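Local coordinates for 6b protein (Agrobacterium vitis, PDB 3AQ2), which probably acts in plant cells as a toxin with an ADP-ribosylation fold that disturbs cell proliferation, possibly through the host microRNA machinery, at residues M4-W9 with D33-L38; V42-R46 with I193-I197; E57-Q63 with L138-L142; G132-L138 with V198-H204. One frame throughout, in Å; residues are numbered along the deposited sequence.

Overall arrangement
The chain starts with contact 1, where residues 4-9 lie against the C-terminal end of helix 20-38 and close a loop of 23 residues that holds strand 12-13 and the first part of that helix. It is complete before the others begin. Contact 2 then closes a loop of 146 residues, joining the end of strand 41-43 to the turn after strand 192-194, and contact 3 is nested within it, setting strand 58-60 beside the loop 138-142. Contact 4 pairs strands 133-137 and 199-202 in the mixed sheet and crosses both contacts 2 and 3 along the chain. Leu138 is shared by contacts 3 and 4, and Tyr195 OH, hydrogen-bonded to Leu138 O, ties contact 2 to both.

Contact 1: residues M4-W9 with D33-L38; sequences MTVPTW and DFRSTL
Trp9 lays one face of its indole against Phe34, near the C-terminal end of helix 20-38. With CG anti to the backbone N (chi1 176°), the ring reaches across to the helix. Its CB touches Leu38 CD1. Farther out, the indole face meets the edge of Phe34, whose CD1 stands 3.6 Å from Trp9 CE2. The planes of the two rings are 80° apart, a T-shaped (edge-to-face) pair. Phe34 CB sits almost squarely over the six-membered ring in a CH-pi contact, 4.1 Å from its centroid. At the far rim Trp9 CZ3 comes within 3.4 Å of Phe34 N, and CZ3 and CH2 border Asp33 CB. NE1 turns to the carbonyls of Ile197 and Val198, to which it bonds weakly.

Leu38 fills the other half of the contact. Its CD1 covers a face of Phe34, one helical turn earlier, and meets Val6 CG2, while CD2 presses on Met4 O at 3.2 Å. Beside it, Met4 N donates to Thr37 O (2.9 Å), taking up a carbonyl of the last helical turn. One water bridges Met4 O and Leu38 O, and a second links Thr8 OG1 with Thr37 OG1. The arrangement is a T-shaped aromatic pair, just after the short 3-10 segment 6-8, which with Leu38 packs the N-terminal residues on the last turns of helix 20-38.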
loop_
_atom_site.group_PDB
_atom_site.type_symbol
_atom_site.label_atom_id
_atom_site.label_comp_id
_atom_site.label_asym_id
_atom_site.label_seq_id
_atom_site.Cartn_x
_atom_site.Cartn_y
_atom_site.Cartn_z
ATOM N N MET A 4 11.092 -2.660 17.974
ATOM C CA MET A 4 10.664 -1.269 18.290
ATOM C C MET A 4 9.258 -0.938 17.790
ATOM O O MET A 4 8.655 -1.730 17.055
ATOM C CB MET A 4 11.689 -0.280 17.749
ATOM C CG MET A 4 13.050 -0.489 18.393
ATOM S SD MET A 4 14.203 0.841 18.064
ATOM C CE MET A 4 14.540 0.538 16.347
ATOM N N THR A 5 8.732 0.210 18.218
ATOM C CA THR A 5 7.382 0.625 17.821
ATOM C C THR A 5 7.428 1.353 16.480
ATOM O O THR A 5 8.459 1.907 16.092
ATOM C CB THR A 5 6.689 1.528 18.884
ATOM O OG1 THR A 5 7.351 2.797 18.957
ATOM C CG2 THR A 5 6.707 0.874 20.264
ATOM N N VAL A 6 6.300 1.354 15.780
ATOM C CA VAL A 6 6.227 1.965 14.453
ATOM C C VAL A 6 6.696 3.437 14.361
ATOM O O VAL A 6 7.365 3.784 13.387
ATOM C CB VAL A 6 4.835 1.746 13.821
ATOM C CG1 VAL A 6 4.610 2.673 12.649
ATOM C CG2 VAL A 6 4.699 0.309 13.380
ATOM N N PRO A 7 6.364 4.291 15.357
ATOM C CA PRO A 7 6.883 5.673 15.312
ATOM C C PRO A 7 8.408 5.802 15.210
ATOM O O PRO A 7 8.897 6.867 14.817
ATOM C CB PRO A 7 6.376 6.285 16.622
ATOM C CG PRO A 7 5.133 5.506 16.925
ATOM C CD PRO A 7 5.479 4.100 16.527
ATOM N N THR A 8 9.158 4.747 15.532
ATOM C CA THR A 8 10.618 4.776 15.339
ATOM C C THR A 8 11.021 4.729 13.862
ATOM O O THR A 8 12.163 5.069 13.506
ATOM C CB THR A 8 11.354 3.632 16.076
ATOM O OG1 THR A 8 11.045 2.367 15.476
ATOM C CG2 THR A 8 11.010 3.619 17.554
ATOM N N TRP A 9 10.098 4.276 13.019
ATOM C CA TRP A 9 10.376 4.125 11.597
ATOM C C TRP A 9 10.195 5.435 10.847
ATOM O O TRP A 9 9.108 6.022 10.868
ATOM C CB TRP A 9 9.462 3.056 10.991
ATOM C CG TRP A 9 9.643 2.919 9.508
ATOM C CD1 TRP A 9 8.778 3.330 8.532
ATOM C CD2 TRP A 9 10.756 2.322 8.837
ATOM N NE1 TRP A 9 9.296 3.037 7.291
ATOM C CE2 TRP A 9 10.505 2.414 7.448
ATOM C CE3 TRP A 9 11.945 1.722 9.273
ATOM C CZ2 TRP A 9 11.401 1.921 6.485
ATOM C CZ3 TRP A 9 12.840 1.231 8.321
ATOM C CH2 TRP A 9 12.556 1.330 6.937
ATOM N N ASP A 33 15.114 -3.126 6.320
ATOM C CA ASP A 33 15.324 -2.246 7.491
ATOM C C ASP A 33 14.078 -2.164 8.365
ATOM O O ASP A 33 14.169 -2.084 9.597
ATOM C CB ASP A 33 15.713 -0.830 7.067
ATOM C CG ASP A 33 17.119 -0.744 6.478
ATOM O OD1 ASP A 33 17.893 -1.731 6.542
ATOM O OD2 ASP A 33 17.449 0.335 5.953
ATOM N N PHE A 34 12.918 -2.154 7.713
ATOM C CA PHE A 34 11.622 -2.165 8.392
ATOM C C PHE A 34 11.454 -3.450 9.221
ATOM O O PHE A 34 11.172 -3.395 10.420
ATOM C CB PHE A 34 10.522 -2.044 7.330
ATOM C CG PHE A 34 9.142 -1.846 7.882
ATOM C CD1 PHE A 34 8.619 -0.566 8.019
ATOM C CD2 PHE A 34 8.343 -2.931 8.217
ATOM C CE1 PHE A 34 7.328 -0.370 8.492
ATOM C CE2 PHE A 34 7.046 -2.749 8.706
ATOM C CZ PHE A 34 6.535 -1.455 8.847
ATOM N N ARG A 35 11.658 -4.601 8.575
ATOM C CA ARG A 35 11.567 -5.906 9.229
ATOM C C ARG A 35 12.574 -6.033 10.371
ATOM O O ARG A 35 12.233 -6.538 11.448
ATOM C CB ARG A 35 11.754 -7.047 8.206
ATOM C CG ARG A 35 12.109 -8.419 8.825
ATOM C CD ARG A 35 10.896 -9.150 9.417
ATOM N NE ARG A 35 11.211 -9.936 10.614
ATOM C CZ ARG A 35 11.827 -11.118 10.626
ATOM N NH1 ARG A 35 12.228 -11.694 9.495
ATOM N NH2 ARG A 35 12.051 -11.729 11.783
ATOM N N SER A 36 13.799 -5.563 10.136
ATOM C CA SER A 36 14.882 -5.693 11.113
ATOM C C SER A 36 14.554 -4.972 12.420
ATOM O O SER A 36 14.819 -5.493 13.511
ATOM C CB SER A 36 16.206 -5.172 10.542
ATOM O OG SER A 36 16.660 -5.984 9.464
ATOM N N THR A 37 13.956 -3.789 12.302
ATOM C CA THR A 37 13.725 -2.929 13.457
ATOM C C THR A 37 12.386 -3.173 14.139
ATOM O O THR A 37 12.240 -2.871 15.324
ATOM C CB THR A 37 13.805 -1.437 13.093
ATOM O OG1 THR A 37 12.807 -1.129 12.110
ATOM C CG2 THR A 37 15.197 -1.075 12.558
ATOM N N LEU A 38 11.421 -3.718 13.397
ATOM C CA LEU A 38 10.038 -3.832 13.904
ATOM C C LEU A 38 9.510 -5.262 14.113
ATOM O O LEU A 38 8.421 -5.442 14.664
ATOM C CB LEU A 38 9.079 -3.051 12.999
ATOM C CG LEU A 38 9.334 -1.552 12.786
ATOM C CD1 LEU A 38 8.315 -0.988 11.806
ATOM C CD2 LEU A 38 9.270 -0.769 14.078
HETATM O O HOH W 1 7.028 -3.713 16.148
HETATM O O HOH W 2 12.209 1.378 13.010
#

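Contact 2: residues V42-R46 with I193-I197; sequences VYFNR and IHYPI
Phe44 holds its CG between the backbone N and the carbonyl carbon (chi1 54°), which turns the ring toward Pro196, and His194 carries its imidazole anti to the backbone N (chi1 170°), bringing NE2 up to the Phe44 carbonyl. The first torsion sets up a CH-pi contact: Pro196 CD lies over the Phe44 face, 3.6 Å from the ring centroid and close to the ring normal, while Pro196 CG reaches back to Phe44 CB at 3.7 Å. The same CD also covers a face of the neighbouring Tyr195 ring, so the proline is wedged against two aromatic groups. These rings meet obliquely, with Phe44 CZ 3.7 Å from Tyr195 CD1. At the rim of the phenyl ring, near its plane, His194 O stands 3.3 Å from Phe44 CE1.

The second torsion gives a weak hydrogen bond: His194 NE2 donates to Phe44 O at 3.2 Å, bent to 134° at the hydrogen. Next to it Asn45 OD1 lies in the plane of the imidazole at its edge, 3.0 Å from His194 CD2. Both side chains have further partners: His194 ND1 bonds to Arg82 O and Asn45 ND2 to Asp55.

Leu59 of strand 58-60 touches Phe44, Tyr195 and Pro196 alike. Strand 41-43 pairs with that strand and strand 192-194 with 83-85, so the contact joins two separate antiparallel pairs, while Tyr195 also reaches Ile137 of strand 133-137.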
loop_
_atom_site.group_PDB
_atom_site.type_symbol
_atom_site.label_atom_id
_atom_site.label_comp_id
_atom_site.label_asym_id
_atom_site.label_seq_id
_atom_site.Cartn_x
_atom_site.Cartn_y
_atom_site.Cartn_z
ATOM N N VAL A 42 3.944 -6.967 13.375
ATOM C CA VAL A 42 3.915 -5.545 13.709
ATOM C C VAL A 42 2.498 -5.043 13.986
ATOM O O VAL A 42 1.714 -4.869 13.065
ATOM C CB VAL A 42 4.561 -4.685 12.585
ATOM C CG1 VAL A 42 4.636 -3.223 12.988
ATOM C CG2 VAL A 42 5.955 -5.197 12.238
ATOM N N TYR A 43 2.196 -4.802 15.265
ATOM C CA TYR A 43 1.004 -4.039 15.638
ATOM C C TYR A 43 1.357 -2.564 15.556
ATOM O O TYR A 43 2.533 -2.199 15.645
ATOM C CB TYR A 43 0.524 -4.409 17.037
ATOM C CG TYR A 43 -0.144 -5.759 17.071
ATOM C CD1 TYR A 43 0.605 -6.914 17.261
ATOM C CD2 TYR A 43 -1.520 -5.890 16.853
ATOM C CE1 TYR A 43 0.004 -8.161 17.285
ATOM C CE2 TYR A 43 -2.130 -7.145 16.877
ATOM C CZ TYR A 43 -1.353 -8.274 17.082
ATOM O OH TYR A 43 -1.910 -9.539 17.101
ATOM N N PHE A 44 0.354 -1.712 15.375
ATOM C CA PHE A 44 0.648 -0.304 15.081
ATOM C C PHE A 44 -0.394 0.694 15.536
ATOM O O PHE A 44 -0.042 1.802 15.940
ATOM C CB PHE A 44 0.939 -0.104 13.587
ATOM C CG PHE A 44 -0.148 -0.618 12.667
ATOM C CD1 PHE A 44 -1.169 0.234 12.224
ATOM C CD2 PHE A 44 -0.153 -1.944 12.252
ATOM C CE1 PHE A 44 -2.176 -0.231 11.369
ATOM C CE2 PHE A 44 -1.161 -2.425 11.384
ATOM C CZ PHE A 44 -2.176 -1.562 10.957
ATOM N N ASN A 45 -1.667 0.302 15.481
ATOM C CA ASN A 45 -2.749 1.205 15.845
ATOM C C ASN A 45 -3.315 0.904 17.221
ATOM O O ASN A 45 -3.690 -0.234 17.503
ATOM C CB ASN A 45 -3.877 1.157 14.806
ATOM C CG ASN A 45 -4.876 2.292 14.987
ATOM O OD1 ASN A 45 -4.523 3.468 14.854
ATOM N ND2 ASN A 45 -6.127 1.947 15.300
ATOM N N ARG A 46 -3.393 1.937 18.061
ATOM C CA ARG A 46 -3.947 1.808 19.408
ATOM C C ARG A 46 -5.454 1.556 19.386
ATOM O O ARG A 46 -6.187 2.123 18.573
ATOM C CB ARG A 46 -3.633 3.056 20.241
ATOM C CG ARG A 46 -2.144 3.302 20.425
ATOM C CD ARG A 46 -1.501 2.239 21.323
ATOM N NE ARG A 46 -0.042 2.235 21.200
ATOM C CZ ARG A 46 0.772 1.385 21.822
ATOM N NH1 ARG A 46 0.281 0.451 22.628
ATOM N NH2 ARG A 46 2.086 1.471 21.630
ATOM N N ILE A 193 -6.788 5.839 7.120
ATOM C CA ILE A 193 -6.477 5.114 8.349
ATOM C C ILE A 193 -5.020 5.303 8.759
ATOM O O ILE A 193 -4.156 5.555 7.921
ATOM C CB ILE A 193 -6.808 3.596 8.218
ATOM C CG1 ILE A 193 -5.980 2.917 7.118
ATOM C CG2 ILE A 193 -8.314 3.406 7.958
ATOM C CD1 ILE A 193 -6.076 1.388 7.126
ATOM N N HIS A 194 -4.751 5.207 10.053
ATOM C CA HIS A 194 -3.382 5.135 10.536
ATOM C C HIS A 194 -2.773 3.788 10.124
ATOM O O HIS A 194 -3.306 2.728 10.471
ATOM C CB HIS A 194 -3.383 5.299 12.055
ATOM C CG HIS A 194 -2.074 5.006 12.709
ATOM N ND1 HIS A 194 -0.863 5.438 12.206
ATOM C CD2 HIS A 194 -1.794 4.375 13.874
ATOM C CE1 HIS A 194 0.108 5.050 13.014
ATOM N NE2 HIS A 194 -0.429 4.397 14.029
ATOM N N TYR A 195 -1.666 3.828 9.382
ATOM C CA TYR A 195 -1.082 2.604 8.827
ATOM C C TYR A 195 0.392 2.827 8.477
ATOM O O TYR A 195 0.727 3.862 7.902
ATOM C CB TYR A 195 -1.857 2.192 7.567
ATOM C CG TYR A 195 -1.594 0.776 7.105
ATOM C CD1 TYR A 195 -2.457 -0.262 7.473
ATOM C CD2 TYR A 195 -0.487 0.477 6.300
ATOM C CE1 TYR A 195 -2.219 -1.573 7.057
ATOM C CE2 TYR A 195 -0.235 -0.829 5.879
ATOM C CZ TYR A 195 -1.112 -1.845 6.261
ATOM O OH TYR A 195 -0.870 -3.135 5.845
ATOM N N PRO A 196 1.276 1.868 8.826
ATOM C CA PRO A 196 2.699 2.104 8.569
ATOM C C PRO A 196 3.021 2.074 7.083
ATOM O O PRO A 196 2.569 1.181 6.367
ATOM C CB PRO A 196 3.395 0.926 9.268
ATOM C CG PRO A 196 2.353 0.363 10.218
ATOM C CD PRO A 196 1.065 0.565 9.484
ATOM N N ILE A 197 3.793 3.059 6.644
ATOM C CA ILE A 197 4.241 3.135 5.261
ATOM C C ILE A 197 5.734 2.844 5.240
ATOM O O ILE A 197 6.493 3.465 5.982
ATOM C CB ILE A 197 3.946 4.544 4.661
ATOM C CG1 ILE A 197 2.454 4.917 4.821
ATOM C CG2 ILE A 197 4.394 4.609 3.184
ATOM C CD1 ILE A 197 1.460 3.919 4.191
#

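Contact 3: residues E57-Q63 with L138-L142; sequences EYLLSDQ and LMSQL
A single beta bridge between Leu59 and Ser140 attaches strand 58-60 to the loop leaving strand 133-137. The strand pairs with 41-43 through Leu59, and it is Tyr58 and Leu60 that turn their backbone polar groups to the loop. Gln141 N donates to Tyr58 O, and Leu60 N makes a long, weak bond of 3.3 Å to Met139 O.

Gln141 adds a side-chain grip. Its chain bends back at chi2 (-81°), carrying OE1 to Tyr58 N at 3.0 Å in a nearly straight bond (178° at the hydrogen). The other end of the amide, NE2, is held by Asp56 O. Fixed in this way, the amide lies over a face of the Tyr58 ring, the two planes only 22° apart, with Gln141 CD 3.3 Å from Tyr58 CE2.

Toward Gln63, Leu138 inserts its branches between residues of the turn after the strand: CD1 meets Ser61 CB at 3.8 Å, while CD2 lies beside Gln63 O, whose polar partner is Arg31. Leu60 CD1 covers the backbone of Ser140 and Gln141.

At the opposite end the extended Glu57 side chain reaches across to the loop, and Leu142 CD1 packs on its carboxylate carbon, CD, at 3.5 Å. Glu57 OE1 forms a salt bridge with Arg161. Ser140 OG accepts from Leu142 N, making an ST turn, and donates its own proton to the anti lone pair of Glu57 OE2, 2.7 Å away.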
loop_
_atom_site.group_PDB
_atom_site.type_symbol
_atom_site.label_atom_id
_atom_site.label_comp_id
_atom_site.label_asym_id
_atom_site.label_seq_id
_atom_site.Cartn_x
_atom_site.Cartn_y
_atom_site.Cartn_z
ATOM N N GLU A 57 -5.258 -5.380 14.339
ATOM C CA GLU A 57 -4.609 -5.407 13.017
ATOM C C GLU A 57 -3.091 -5.505 13.150
ATOM O O GLU A 57 -2.485 -4.738 13.901
ATOM C CB GLU A 57 -4.995 -4.180 12.187
ATOM C CG GLU A 57 -4.581 -4.307 10.725
ATOM C CD GLU A 57 -5.223 -3.269 9.803
ATOM O OE1 GLU A 57 -5.892 -2.337 10.296
ATOM O OE2 GLU A 57 -5.055 -3.414 8.573
ATOM N N TYR A 58 -2.478 -6.440 12.424
ATOM C CA TYR A 58 -1.027 -6.612 12.495
ATOM C C TYR A 58 -0.425 -6.814 11.113
ATOM O O TYR A 58 -1.057 -7.415 10.243
ATOM C CB TYR A 58 -0.659 -7.783 13.421
ATOM C CG TYR A 58 -1.182 -9.129 12.954
ATOM C CD1 TYR A 58 -0.469 -9.879 12.026
ATOM C CD2 TYR A 58 -2.378 -9.656 13.449
ATOM C CE1 TYR A 58 -0.926 -11.116 11.580
ATOM C CE2 TYR A 58 -2.851 -10.906 13.002
ATOM C CZ TYR A 58 -2.112 -11.618 12.064
ATOM O OH TYR A 58 -2.534 -12.851 11.594
ATOM N N LEU A 59 0.772 -6.274 10.910
ATOM C CA LEU A 59 1.495 -6.470 9.662
ATOM C C LEU A 59 2.274 -7.753 9.737
ATOM O O LEU A 59 2.861 -8.079 10.773
ATOM C CB LEU A 59 2.484 -5.326 9.391
ATOM C CG LEU A 59 1.992 -3.883 9.428
ATOM C CD1 LEU A 59 3.128 -2.953 9.015
ATOM C CD2 LEU A 59 0.792 -3.687 8.529
ATOM N N LEU A 60 2.305 -8.441 8.598
ATOM C CA LEU A 60 3.133 -9.611 8.402
ATOM C C LEU A 60 4.308 -9.124 7.560
ATOM O O LEU A 60 4.150 -8.840 6.376
ATOM C CB LEU A 60 2.339 -10.700 7.658
ATOM C CG LEU A 60 1.016 -11.234 8.249
ATOM C CD1 LEU A 60 -0.095 -10.197 8.219
ATOM C CD2 LEU A 60 0.562 -12.461 7.481
ATOM N N SER A 61 5.471 -8.979 8.180
ATOM C CA SER A 61 6.600 -8.344 7.500
ATOM C C SER A 61 7.525 -9.328 6.780
ATOM O O SER A 61 8.439 -8.906 6.066
ATOM C CB SER A 61 7.402 -7.507 8.485
ATOM O OG SER A 61 7.845 -8.315 9.549
ATOM N N ASP A 62 7.283 -10.626 6.976
ATOM C CA ASP A 62 7.954 -11.684 6.205
ATOM C C ASP A 62 7.246 -11.913 4.869
ATOM O O ASP A 62 6.881 -13.051 4.518
ATOM C CB ASP A 62 7.968 -12.998 6.980
ATOM C CG ASP A 62 8.972 -13.009 8.106
ATOM O OD1 ASP A 62 9.947 -12.224 8.063
ATOM O OD2 ASP A 62 8.792 -13.823 9.035
ATOM N N GLN A 63 7.028 -10.835 4.135
ATOM C CA GLN A 63 6.516 -10.941 2.783
ATOM C C GLN A 63 7.088 -9.785 1.994
ATOM O O GLN A 63 7.710 -8.895 2.570
ATOM C CB GLN A 63 4.981 -10.933 2.758
ATOM C CG GLN A 63 4.337 -9.618 3.194
ATOM C CD GLN A 63 2.817 -9.674 3.217
ATOM O OE1 GLN A 63 2.190 -9.324 4.227
ATOM N NE2 GLN A 63 2.215 -10.119 2.113
ATOM N N LEU A 138 3.862 -3.134 3.673
ATOM C CA LEU A 138 3.691 -4.532 4.034
ATOM C C LEU A 138 2.250 -4.670 4.508
ATOM O O LEU A 138 1.755 -3.855 5.302
ATOM C CB LEU A 138 4.685 -4.926 5.124
ATOM C CG LEU A 138 6.111 -4.997 4.570
ATOM C CD1 LEU A 138 7.121 -4.911 5.695
ATOM C CD2 LEU A 138 6.332 -6.270 3.744
ATOM N N MET A 139 1.553 -5.668 3.970
ATOM C CA MET A 139 0.120 -5.813 4.223
ATOM C C MET A 139 -0.172 -6.503 5.556
ATOM O O MET A 139 0.563 -7.402 5.991
ATOM C CB MET A 139 -0.533 -6.611 3.095
ATOM C CG MET A 139 -0.578 -5.832 1.794
ATOM S SD MET A 139 -1.241 -6.817 0.440
ATOM C CE MET A 139 -0.079 -8.180 0.442
ATOM N N SER A 140 -1.252 -6.053 6.191
ATOM C CA SER A 140 -1.765 -6.671 7.403
ATOM C C SER A 140 -2.571 -7.933 7.077
ATOM O O SER A 140 -2.794 -8.258 5.908
ATOM C CB SER A 140 -2.666 -5.683 8.132
ATOM O OG SER A 140 -3.888 -5.566 7.427
ATOM N N GLN A 141 -3.041 -8.623 8.111
ATOM C CA GLN A 141 -3.809 -9.845 7.894
ATOM C C GLN A 141 -5.195 -9.536 7.310
ATOM O O GLN A 141 -5.895 -10.443 6.858
ATOM C CB GLN A 141 -3.903 -10.693 9.169
ATOM C CG GLN A 141 -5.085 -10.364 10.093
ATOM C CD GLN A 141 -4.866 -9.145 11.001
ATOM O OE1 GLN A 141 -4.115 -8.221 10.683
ATOM N NE2 GLN A 141 -5.559 -9.143 12.131
ATOM N N LEU A 142 -5.575 -8.258 7.307
ATOM C CA LEU A 142 -6.881 -7.859 6.769
ATOM C C LEU A 142 -6.893 -7.714 5.249
ATOM O O LEU A 142 -7.958 -7.513 4.650
ATOM C CB LEU A 142 -7.388 -6.583 7.442
ATOM C CG LEU A 142 -7.532 -6.641 8.961
ATOM C CD1 LEU A 142 -8.025 -5.305 9.458
ATOM C CD2 LEU A 142 -8.477 -7.754 9.403
#

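Contact 4: residues G132-L138 with V198-H204; sequences GFFLAIL and VALGSCH
Phe134 and Gly201 form a hydrogen-bonded pair at the tight centre of two antiparallel strands, 133-137 and 199-202, neighbours in the mixed sheet. Phe134 N reaches Gly201 O at 2.9 Å and Gly201 N returns a bond to Phe134 O. Held between the backbone N and the carbonyl carbon (chi1 67°), the Phe134 ring folds back over the partner strand. Gly201, with no side chain, lets the ring lie over its CA, 3.8 Å from the Phe134 centroid in a CH-pi contact. Ser202 O and Cys203 SG border the ring edge.

Packing stays close toward Val198, where Ala136 N donates to Ala199 O at 2.8 Å. Here Val198 and Ala199 both face Ala136, a classic beta bulge: Ala136 O receives Val198 N at 3.0 Å and, weakly, Ala199 N. Leu27 of helix 20-38 touches Ala136.

The other end is looser and more open to solvent. Phe133 is partly exposed, and the exposed His204 points its ring edge at the Phe133 face, offset, with centroids 5.9 Å apart. At this same end Cys203 N bonds Gly132 O at 2.8 Å, and Ser202 OG closes an ST turn by accepting from His204 N at 3.0 Å.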
loop_
_atom_site.group_PDB
_atom_site.type_symbol
_atom_site.label_atom_id
_atom_site.label_comp_id
_atom_site.label_asym_id
_atom_site.label_seq_id
_atom_site.Cartn_x
_atom_site.Cartn_y
_atom_site.Cartn_z
ATOM N N GLY A 132 0.269 8.375 -10.356
ATOM C CA GLY A 132 1.624 8.769 -10.756
ATOM C C GLY A 132 2.675 8.521 -9.690
ATOM O O GLY A 132 3.867 8.587 -9.986
ATOM N N PHE A 133 2.228 8.284 -8.450
ATOM C CA PHE A 133 3.103 8.035 -7.299
ATOM C C PHE A 133 2.660 6.773 -6.568
ATOM O O PHE A 133 1.659 6.165 -6.940
ATOM C CB PHE A 133 3.103 9.256 -6.364
ATOM C CG PHE A 133 3.825 10.432 -6.952
ATOM C CD1 PHE A 133 3.258 11.148 -8.007
ATOM C CD2 PHE A 133 5.108 10.771 -6.519
ATOM C CE1 PHE A 133 3.953 12.210 -8.613
ATOM C CE2 PHE A 133 5.809 11.832 -7.117
ATOM C CZ PHE A 133 5.220 12.557 -8.159
ATOM N N PHE A 134 3.411 6.352 -5.557
ATOM C CA PHE A 134 3.027 5.129 -4.846
ATOM C C PHE A 134 3.416 5.174 -3.386
ATOM O O PHE A 134 4.348 5.881 -2.988
ATOM C CB PHE A 134 3.666 3.883 -5.497
ATOM C CG PHE A 134 5.176 3.825 -5.357
ATOM C CD1 PHE A 134 5.771 3.239 -4.227
ATOM C CD2 PHE A 134 6.003 4.362 -6.347
ATOM C CE1 PHE A 134 7.174 3.190 -4.077
ATOM C CE2 PHE A 134 7.414 4.313 -6.218
ATOM C CZ PHE A 134 7.998 3.736 -5.090
ATOM N N LEU A 135 2.690 4.378 -2.612
ATOM C CA LEU A 135 3.040 4.029 -1.243
ATOM C C LEU A 135 3.417 2.549 -1.263
ATOM O O LEU A 135 2.663 1.719 -1.767
ATOM C CB LEU A 135 1.823 4.242 -0.327
ATOM C CG LEU A 135 1.247 5.667 -0.318
ATOM C CD1 LEU A 135 -0.073 5.705 0.441
ATOM C CD2 LEU A 135 2.257 6.628 0.275
ATOM N N ALA A 136 4.594 2.221 -0.745
ATOM C CA ALA A 136 5.013 0.829 -0.608
ATOM C C ALA A 136 4.713 0.369 0.813
ATOM O O ALA A 136 5.109 1.021 1.790
ATOM C CB ALA A 136 6.497 0.693 -0.945
ATOM N N ILE A 137 4.003 -0.755 0.927
ATOM C CA ILE A 137 3.561 -1.245 2.224
ATOM C C ILE A 137 3.832 -2.724 2.410
ATOM O O ILE A 137 4.033 -3.461 1.434
ATOM C CB ILE A 137 2.034 -1.024 2.438
ATOM C CG1 ILE A 137 1.210 -1.789 1.378
ATOM C CG2 ILE A 137 1.696 0.488 2.517
ATOM C CD1 ILE A 137 -0.275 -1.917 1.762
ATOM N N LEU A 138 3.862 -3.134 3.673
ATOM C CA LEU A 138 3.691 -4.532 4.034
ATOM C C LEU A 138 2.250 -4.670 4.508
ATOM O O LEU A 138 1.755 -3.855 5.302
ATOM C CB LEU A 138 4.685 -4.926 5.124
ATOM C CG LEU A 138 6.111 -4.997 4.570
ATOM C CD1 LEU A 138 7.121 -4.911 5.695
ATOM C CD2 LEU A 138 6.332 -6.270 3.744
ATOM N N VAL A 198 6.156 1.886 4.413
ATOM C CA VAL A 198 7.575 1.560 4.312
ATOM C C VAL A 198 8.312 2.653 3.531
ATOM O O VAL A 198 9.331 3.187 3.991
ATOM C CB VAL A 198 7.804 0.185 3.661
ATOM C CG1 VAL A 198 9.312 -0.096 3.522
ATOM C CG2 VAL A 198 7.110 -0.902 4.486
ATOM N N ALA A 199 7.778 2.984 2.363
ATOM C CA ALA A 199 8.400 3.965 1.481
ATOM C C ALA A 199 7.351 4.641 0.608
ATOM O O ALA A 199 6.237 4.132 0.452
ATOM C CB ALA A 199 9.455 3.288 0.602
ATOM N N LEU A 200 7.714 5.786 0.036
ATOM C CA LEU A 200 6.894 6.408 -1.011
ATOM C C LEU A 200 7.800 6.766 -2.186
ATOM O O LEU A 200 9.016 6.914 -2.025
ATOM C CB LEU A 200 6.139 7.644 -0.499
ATOM C CG LEU A 200 6.925 8.920 -0.150
ATOM C CD1 LEU A 200 6.069 10.162 -0.387
ATOM C CD2 LEU A 200 7.428 8.901 1.308
ATOM N N GLY A 201 7.215 6.877 -3.374
ATOM C CA GLY A 201 8.032 7.200 -4.535
ATOM C C GLY A 201 7.184 7.604 -5.713
ATOM O O GLY A 201 5.959 7.744 -5.597
ATOM N N SER A 202 7.868 7.817 -6.833
ATOM C CA SER A 202 7.240 8.198 -8.096
ATOM C C SER A 202 7.156 7.009 -9.057
ATOM O O SER A 202 7.995 6.101 -9.007
ATOM C CB SER A 202 8.063 9.311 -8.740
ATOM O OG SER A 202 7.565 9.617 -10.034
ATOM N N CYS A 203 6.146 7.035 -9.939
ATOM C CA CYS A 203 5.997 6.060 -11.016
ATOM C C CYS A 203 6.568 6.574 -12.338
ATOM O O CYS A 203 6.553 5.866 -13.341
ATOM C CB CYS A 203 4.523 5.672 -11.209
ATOM S SG CYS A 203 3.847 4.908 -9.732
ATOM N N HIS A 204 7.063 7.809 -12.325
ATOM C CA HIS A 204 7.600 8.454 -13.530
ATOM C C HIS A 204 9.080 8.143 -13.610
ATOM O O HIS A 204 9.941 8.995 -13.338
ATOM C CB HIS A 204 7.314 9.954 -13.495
ATOM C CG HIS A 204 5.861 10.257 -13.350
ATOM N ND1 HIS A 204 4.932 9.881 -14.298
ATOM C CD2 HIS A 204 5.165 10.847 -12.347
ATOM C CE1 HIS A 204 3.726 10.244 -13.894
ATOM N NE2 HIS A 204 3.843 10.840 -12.717
#